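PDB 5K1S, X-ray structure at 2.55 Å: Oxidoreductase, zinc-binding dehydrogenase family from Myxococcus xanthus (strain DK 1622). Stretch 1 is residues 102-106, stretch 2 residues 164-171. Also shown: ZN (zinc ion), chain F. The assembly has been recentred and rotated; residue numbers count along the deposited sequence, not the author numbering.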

# COMPACT_ATOMS: atom_id res chain seq x y z
N ALA A 102 17.65 -20.95 14.08
CA ALA A 102 17.41 -20.91 12.64
C ALA A 102 17.66 -19.49 12.16
O ALA A 102 17.18 -18.53 12.77
CB ALA A 102 15.98 -21.34 12.30
N THR A 103 18.41 -19.36 11.07
CA THR A 103 18.83 -18.05 10.59
C THR A 103 17.70 -17.33 9.85
O THR A 103 16.86 -17.95 9.20
CB THR A 103 20.03 -18.18 9.65
OG1 THR A 103 19.69 -19.04 8.55
CG2 THR A 103 21.24 -18.76 10.38
N LEU A 104 17.70 -16.01 9.97
CA LEU A 104 16.85 -15.16 9.16
C LEU A 104 17.43 -15.05 7.75
O LEU A 104 18.44 -15.68 7.42
CB LEU A 104 16.70 -13.77 9.79
CG LEU A 104 15.85 -13.64 11.06
CD1 LEU A 104 16.04 -12.27 11.66
CD2 LEU A 104 14.39 -13.89 10.76
N GLN A 105 16.79 -14.24 6.91
CA GLN A 105 17.34 -13.97 5.58
C GLN A 105 18.42 -12.91 5.65
O GLN A 105 19.52 -13.10 5.11
CB GLN A 105 16.21 -13.55 4.64
CG GLN A 105 15.15 -14.62 4.43
CD GLN A 105 13.74 -14.13 4.68
OE1 GLN A 105 13.53 -13.02 5.16
NE2 GLN A 105 12.75 -14.96 4.36
N ARG A 106 18.14 -11.79 6.31
CA ARG A 106 19.05 -10.66 6.38
C ARG A 106 19.16 -10.17 7.82
O ARG A 106 18.34 -10.51 8.68
CB ARG A 106 18.59 -9.51 5.47
CG ARG A 106 17.22 -8.97 5.83
CD ARG A 106 16.82 -7.80 4.95
NE ARG A 106 17.61 -6.61 5.21
CZ ARG A 106 17.44 -5.80 6.25
NH1 ARG A 106 16.50 -6.06 7.15
NH2 ARG A 106 18.20 -4.73 6.40
ZN ZN F . 14.55 -17.27 0.89
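Stretch 2 (164-171) VCCTTGTA

The contact between the two stretches is small and local: Cys 165 and Cys 166, in a largely helical segment, rest against the loop that follows a strand, with a sulfur packed on the loop backbone and one side-chain hydrogen bond from Gln 105 to the zinc-bound thiolate of Cys 166. Only 198 Å² of surface is buried, both sides summed, and most of it belongs to Gln 105 and Cys 165, which each lose 69 Å² to the other stretch.

In stretch 1, Ala 102 and Thr 103 form the end of a strand that begins earlier in the chain; from Leu 104 onward the backbone is loop, and at Gln 105 it turns through phi/psi of -81/-49. Stretch 2 is helical over most of its length, and its helix continues beyond Ala 171. A wider, pi-type turn spans residues 165–169: Val 164 O accepts from Gly 169 N at 2.6 Å as well as from Thr 167 N at 3.2 Å, and a weak bond joins Thr 170 N to Cys 165 O at 3.1 Å. Farther along, Ala 171 N donates to Thr 167 O at 2.9 Å.

The closest pair of CA atoms is that of Leu 104 and Cys 165, 6.4 Å apart. From there the helix leads away from the loop, so that Thr 168 and Ala 171 lie out of reach.

Cys 165 is the residue that points directly at stretch 1. With chi1 at -167° (t), Cys 165 SG lies 3.8 Å from Leu 104 CA and 4.0 Å from Thr 103 O, so the sulfur packs against the main chain where strand gives way to loop. The CA-to-CB bond of Leu 104 points away from stretch 2, yet its side chain (m, t) bends back far enough for Leu 104 CD2 to reach 4.1 Å from Cys 165 SG, adding an apolar contact.

Gln 105 makes the polar part of the interface. Its CA-to-CB bond points sideways, but the side chain, with chi1 at -62° (m) and chi2 between wells at 127°, brings its amide to stretch 2. Gln 105 NE2 donates a hydrogen bond to Cys 166 SG at 3.5 Å, a normal length for a sulfur acceptor, and the N-H...S angle of 175° is almost linear. Cys 166 SG also binds the zinc ion ZN at 2.3 Å, alongside two ligand atoms from elsewhere in the structure. The amide thus bonds to a metal ligand without touching the metal itself, as is common for cysteine thiolates at zinc sites.

The amide nitrogen also packs against its surroundings: Gln 105 NE2 is 3.7 Å from Cys 165 SG, 3.6 Å from Cys 165 O and 4.0 Å from Thr 170 OG1. That carbonyl is engaged within its own stretch, where Thr 170 OG1 donates a weak hydrogen bond to Cys 165 O at 3.5 Å. Arg 106 takes no part in the contact.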

# COMPACT_ATOMS: atom_id res chain seq x y z
N VAL A 164 11.28 -22.74 7.26
CA VAL A 164 10.20 -21.98 7.88
C VAL A 164 10.31 -20.50 7.54
O VAL A 164 9.30 -19.84 7.29
CB VAL A 164 10.21 -22.21 9.40
CG1 VAL A 164 9.13 -21.39 10.09
CG2 VAL A 164 10.02 -23.69 9.71
N CYS A 165 11.53 -19.96 7.52
CA CYS A 165 11.71 -18.52 7.39
C CYS A 165 11.10 -18.00 6.10
O CYS A 165 10.33 -17.03 6.10
CB CYS A 165 13.19 -18.17 7.47
SG CYS A 165 13.52 -16.40 7.70
N CYS A 166 11.43 -18.63 4.97
CA CYS A 166 11.02 -18.14 3.66
C CYS A 166 9.62 -18.59 3.27
O CYS A 166 9.21 -18.37 2.13
CB CYS A 166 12.02 -18.59 2.60
SG CYS A 166 13.68 -18.01 2.92
N THR A 167 8.87 -19.21 4.19
CA THR A 167 7.49 -19.59 3.91
C THR A 167 6.59 -19.13 5.05
O THR A 167 5.90 -18.11 4.92
CB THR A 167 7.38 -21.10 3.72
OG1 THR A 167 7.89 -21.78 4.87
CG2 THR A 167 8.15 -21.54 2.48
N THR A 168 6.58 -19.87 6.16
CA THR A 168 5.77 -19.47 7.30
C THR A 168 6.28 -18.17 7.92
O THR A 168 5.47 -17.37 8.41
CB THR A 168 5.76 -20.58 8.35
OG1 THR A 168 5.33 -21.81 7.75
CG2 THR A 168 4.83 -20.23 9.50
N GLY A 169 7.59 -17.95 7.91
CA GLY A 169 8.11 -16.67 8.39
C GLY A 169 7.57 -15.50 7.59
O GLY A 169 7.10 -14.51 8.16
N THR A 170 7.61 -15.61 6.26
CA THR A 170 7.04 -14.57 5.41
C THR A 170 5.54 -14.46 5.62
O THR A 170 4.98 -13.35 5.60
CB THR A 170 7.36 -14.86 3.95
OG1 THR A 170 8.78 -14.98 3.78
CG2 THR A 170 6.84 -13.75 3.05
N ALA A 171 4.86 -15.59 5.82
CA ALA A 171 3.42 -15.57 6.02
C ALA A 171 3.05 -14.76 7.26
O ALA A 171 2.11 -13.96 7.22
CB ALA A 171 2.88 -16.99 6.14